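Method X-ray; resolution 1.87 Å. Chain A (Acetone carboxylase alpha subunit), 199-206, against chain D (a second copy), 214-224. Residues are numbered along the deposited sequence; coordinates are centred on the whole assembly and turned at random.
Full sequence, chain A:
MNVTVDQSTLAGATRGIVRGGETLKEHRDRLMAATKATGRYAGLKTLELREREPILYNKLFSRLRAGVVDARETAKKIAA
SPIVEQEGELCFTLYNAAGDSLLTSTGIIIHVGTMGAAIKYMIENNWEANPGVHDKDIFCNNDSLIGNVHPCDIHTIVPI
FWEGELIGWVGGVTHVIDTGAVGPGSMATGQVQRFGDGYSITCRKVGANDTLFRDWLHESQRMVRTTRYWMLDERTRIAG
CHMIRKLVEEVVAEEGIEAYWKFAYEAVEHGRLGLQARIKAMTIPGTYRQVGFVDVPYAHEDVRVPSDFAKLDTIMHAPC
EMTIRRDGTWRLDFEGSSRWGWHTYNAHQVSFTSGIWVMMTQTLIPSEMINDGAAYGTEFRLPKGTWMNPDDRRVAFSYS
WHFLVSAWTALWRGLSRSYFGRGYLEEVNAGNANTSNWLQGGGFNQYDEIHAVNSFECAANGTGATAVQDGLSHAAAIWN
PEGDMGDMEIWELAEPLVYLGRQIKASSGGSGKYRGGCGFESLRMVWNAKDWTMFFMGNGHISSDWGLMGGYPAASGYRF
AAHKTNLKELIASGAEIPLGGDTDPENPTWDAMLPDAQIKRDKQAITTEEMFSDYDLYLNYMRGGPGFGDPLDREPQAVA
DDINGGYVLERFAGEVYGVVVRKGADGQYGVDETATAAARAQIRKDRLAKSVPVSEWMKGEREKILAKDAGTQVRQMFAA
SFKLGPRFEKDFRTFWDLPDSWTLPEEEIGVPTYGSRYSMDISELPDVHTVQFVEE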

# COMPACT_ATOMS: atom_id res chain seq x y z
N TYR A 199 1.15 2.65 3.77
CA TYR A 199 2.32 2.28 2.94
C TYR A 199 3.38 1.59 3.84
O TYR A 199 3.87 2.20 4.79
N SER A 200 3.68 0.32 3.56
CA SER A 200 4.55 -0.52 4.40
C SER A 200 5.73 -1.00 3.56
O SER A 200 5.54 -1.63 2.50
N ILE A 201 6.94 -0.71 4.06
CA ILE A 201 8.21 -0.85 3.34
C ILE A 201 9.07 -1.89 4.11
O ILE A 201 9.38 -1.66 5.28
N THR A 202 9.48 -2.99 3.47
CA THR A 202 10.27 -4.03 4.16
C THR A 202 11.76 -3.99 3.77
O THR A 202 12.14 -4.58 2.77
N CYS A 203 12.57 -3.29 4.56
CA CYS A 203 14.04 -3.19 4.34
C CYS A 203 14.42 -2.99 2.84
O CYS A 203 15.30 -3.66 2.28
N ARG A 204 13.77 -1.99 2.22
CA ARG A 204 13.94 -1.74 0.79
C ARG A 204 15.24 -0.97 0.52
O ARG A 204 15.55 -0.01 1.22
N LYS A 205 15.99 -1.38 -0.50
CA LYS A 205 17.12 -0.55 -0.96
C LYS A 205 16.54 0.58 -1.84
O LYS A 205 16.08 0.34 -2.96
N VAL A 206 16.56 1.81 -1.31
CA VAL A 206 15.96 2.98 -1.97
C VAL A 206 17.00 3.94 -2.60
O VAL A 206 16.61 4.93 -3.24
N ARG D 214 15.58 -9.55 -3.51
CA ARG D 214 14.94 -10.16 -2.33
C ARG D 214 14.04 -9.20 -1.53
O ARG D 214 12.99 -9.61 -1.01
N ASP D 215 14.44 -7.92 -1.41
CA ASP D 215 13.60 -6.92 -0.71
C ASP D 215 12.23 -6.77 -1.38
O ASP D 215 11.21 -6.71 -0.68
N TRP D 216 12.20 -6.74 -2.71
CA TRP D 216 10.93 -6.76 -3.49
C TRP D 216 10.12 -8.03 -3.21
O TRP D 216 8.90 -7.95 -2.97
N LEU D 217 10.78 -9.19 -3.24
CA LEU D 217 10.09 -10.46 -3.04
C LEU D 217 9.41 -10.54 -1.66
O LEU D 217 8.21 -10.83 -1.59
N HIS D 218 10.16 -10.22 -0.59
CA HIS D 218 9.62 -10.26 0.76
C HIS D 218 8.45 -9.25 0.97
O HIS D 218 7.43 -9.57 1.57
N GLU D 219 8.61 -8.04 0.45
CA GLU D 219 7.59 -6.99 0.63
C GLU D 219 6.29 -7.29 -0.12
O GLU D 219 5.19 -7.31 0.48
N SER D 220 6.41 -7.52 -1.42
CA SER D 220 5.28 -7.79 -2.27
C SER D 220 4.44 -8.97 -1.76
O SER D 220 3.21 -8.87 -1.67
N GLN D 221 5.13 -10.04 -1.32
CA GLN D 221 4.46 -11.25 -0.94
C GLN D 221 3.62 -11.14 0.33
O GLN D 221 2.66 -11.91 0.49
N ARG D 222 3.98 -10.22 1.23
CA ARG D 222 3.21 -9.96 2.46
C ARG D 222 2.16 -8.84 2.35
O ARG D 222 1.42 -8.58 3.31
N MET D 223 2.06 -8.18 1.20
CA MET D 223 1.05 -7.14 0.99
C MET D 223 -0.21 -7.65 0.25
O MET D 223 -1.07 -6.84 -0.15
N VAL D 224 -0.31 -8.97 0.05
CA VAL D 224 -1.46 -9.61 -0.61
C VAL D 224 -1.94 -10.81 0.23
O VAL D 224 -1.20 -11.35 1.07

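What does Thr202(A) meet on the helix of chain D? It covers the most surface here, and its CA-to-CB bond points toward the helix with chi1 in the m well. Thr202(A) CB lies 4.0 Å from CB of Glu219(D), so the two residues pack closely at their bases. Farther along chain D, Thr202(A) OG1 sits 3.6 Å from Arg222(D) CD, while its methyl CG2 lies over one face of the Arg222(D) guanidinium. That arginine is steadied within its own stretch, with Arg222(D) NE donating to His218(D) O at 3.0 Å.

How does Glu219(D) use its carboxylate? Its CA-to-CB bond points toward chain A, and with chi1 and chi2 both t the side chain is extended enough to reach the backbone. Thr202(A) N donates to Glu219(D) OE1 at 2.9 Å, at 158° a fairly straight bond; Glu219(D) OE1 also lies 3.3 Å from Ile201(A) CA. Water 1 accepts from Arg204(A) NH1 at 2.9 Å and lies 3.1 Å from Glu219(D) OE1, within reach to donate to it, placed between the acid and the end of the all-t arginine side chain.

Does Asp215(D) repeat the arrangement one helical turn earlier? In essence it does: its CA-to-CB bond also points toward chain A, but with chi1 p, and Asp215(D) OD2 accepts from Lys205(A) N at 2.9 Å. Asp215(D) OD2 also lies 3.4 Å from Arg204(A) CA and accepts a hydrogen bond from water 2 at 2.6 Å; that water also donates to Lys205(A) O at 3.1 Å. Both direct hydrogen bonds therefore join a helix carboxylate to a main-chain amide.

What fills the flank near Ser200(A)? Met223(D), m at all three chi angles, has its CA-to-CB bond pointing toward chain A and sets Met223(D) SD 4.1 Å from Ser200(A) CB, an apolar contact beyond the Glu219(D) carboxylate.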

# COMPACT_ATOMS: atom_id res chain seq x y z
CB TYR A 199 2.91 3.55 2.32
CG TYR A 199 3.97 3.38 1.23
CD1 TYR A 199 3.68 2.71 0.04
CD2 TYR A 199 5.22 3.96 1.35
CE1 TYR A 199 4.65 2.59 -0.99
CE2 TYR A 199 6.19 3.88 0.34
CZ TYR A 199 5.90 3.19 -0.83
OH TYR A 199 6.87 3.12 -1.86
CB SER A 200 3.80 -1.73 4.99
OG SER A 200 4.59 -2.43 5.98
CB ILE A 201 8.94 0.51 3.34
CG1 ILE A 201 8.03 1.65 2.78
CG2 ILE A 201 10.23 0.45 2.54
CD1 ILE A 201 8.17 2.99 3.53
CB THR A 202 9.69 -5.45 3.91
OG1 THR A 202 8.33 -5.50 4.34
CG2 THR A 202 10.49 -6.53 4.67
CB CYS A 203 14.73 -4.41 4.97
SG CYS A 203 14.66 -4.45 6.78
CB ARG A 204 12.73 -0.98 0.27
CG ARG A 204 12.78 -0.59 -1.22
CD ARG A 204 11.46 -0.03 -1.72
NE ARG A 204 11.59 0.44 -3.09
CZ ARG A 204 10.58 0.92 -3.84
NH1 ARG A 204 9.34 0.96 -3.37
NH2 ARG A 204 10.81 1.35 -5.07
CB LYS A 205 18.19 -1.35 -1.73
CG LYS A 205 19.47 -0.53 -1.99
CD LYS A 205 20.54 -1.21 -2.81
CE LYS A 205 20.98 -2.50 -2.15
NZ LYS A 205 22.24 -3.06 -2.71
CB VAL A 206 15.07 3.77 -1.00
CG1 VAL A 206 13.89 2.89 -0.55
CG2 VAL A 206 15.83 4.38 0.19
CB ARG D 214 15.99 -10.78 -1.41
CG ARG D 214 15.41 -11.81 -0.45
CD ARG D 214 16.37 -12.20 0.68
NE ARG D 214 17.72 -12.58 0.24
CZ ARG D 214 18.11 -13.79 -0.15
NH1 ARG D 214 19.39 -13.95 -0.50
NH2 ARG D 214 17.26 -14.84 -0.19
CB ASP D 215 14.31 -5.56 -0.49
CG ASP D 215 14.88 -4.95 -1.78
OD1 ASP D 215 15.26 -5.70 -2.70
OD2 ASP D 215 14.95 -3.69 -1.86
CB TRP D 216 11.22 -6.65 -5.00
CG TRP D 216 10.13 -7.18 -5.90
CD1 TRP D 216 10.15 -8.35 -6.59
CD2 TRP D 216 8.85 -6.58 -6.15
NE1 TRP D 216 8.96 -8.52 -7.29
CE2 TRP D 216 8.15 -7.44 -7.04
CE3 TRP D 216 8.22 -5.39 -5.73
CZ2 TRP D 216 6.85 -7.14 -7.52
CZ3 TRP D 216 6.93 -5.10 -6.19
CH2 TRP D 216 6.27 -5.96 -7.10
CB LEU D 217 11.06 -11.67 -3.25
CG LEU D 217 11.59 -11.89 -4.68
CD1 LEU D 217 12.74 -12.89 -4.67
CD2 LEU D 217 10.48 -12.33 -5.68
CB HIS D 218 10.72 -10.05 1.83
CG HIS D 218 11.60 -11.25 2.07
ND1 HIS D 218 12.06 -11.60 3.33
CD2 HIS D 218 12.13 -12.17 1.22
CE1 HIS D 218 12.80 -12.70 3.26
NE2 HIS D 218 12.87 -13.06 2.00
CB GLU D 219 8.15 -5.65 0.19
CG GLU D 219 7.25 -4.46 0.47
CD GLU D 219 7.84 -3.16 -0.05
OE1 GLU D 219 8.79 -2.59 0.63
OE2 GLU D 219 7.41 -2.78 -1.17
CB SER D 220 5.72 -7.98 -3.73
OG SER D 220 6.59 -9.09 -3.92
CB GLN D 221 5.46 -12.41 -0.87
CG GLN D 221 5.91 -12.82 -2.27
CD GLN D 221 7.19 -13.63 -2.37
OE1 GLN D 221 7.68 -14.20 -1.40
NE2 GLN D 221 7.76 -13.63 -3.57
CB ARG D 222 4.16 -9.67 3.64
CG ARG D 222 4.84 -8.31 3.59
CD ARG D 222 5.96 -8.16 4.65
NE ARG D 222 6.98 -9.20 4.48
CZ ARG D 222 7.83 -9.64 5.40
NH1 ARG D 222 8.58 -10.68 5.12
NH2 ARG D 222 7.93 -9.08 6.60
CB MET D 223 1.67 -5.94 0.23
CG MET D 223 2.78 -5.19 0.96
SD MET D 223 2.46 -4.82 2.70
CE MET D 223 1.07 -3.69 2.60
CB VAL D 224 -1.13 -10.05 -2.08
CG1 VAL D 224 -0.54 -8.88 -2.89
CG2 VAL D 224 -0.20 -11.26 -2.16
O HOH W 1 8.43 0.23 -0.68
O HOH W 2 15.07 -2.39 -4.10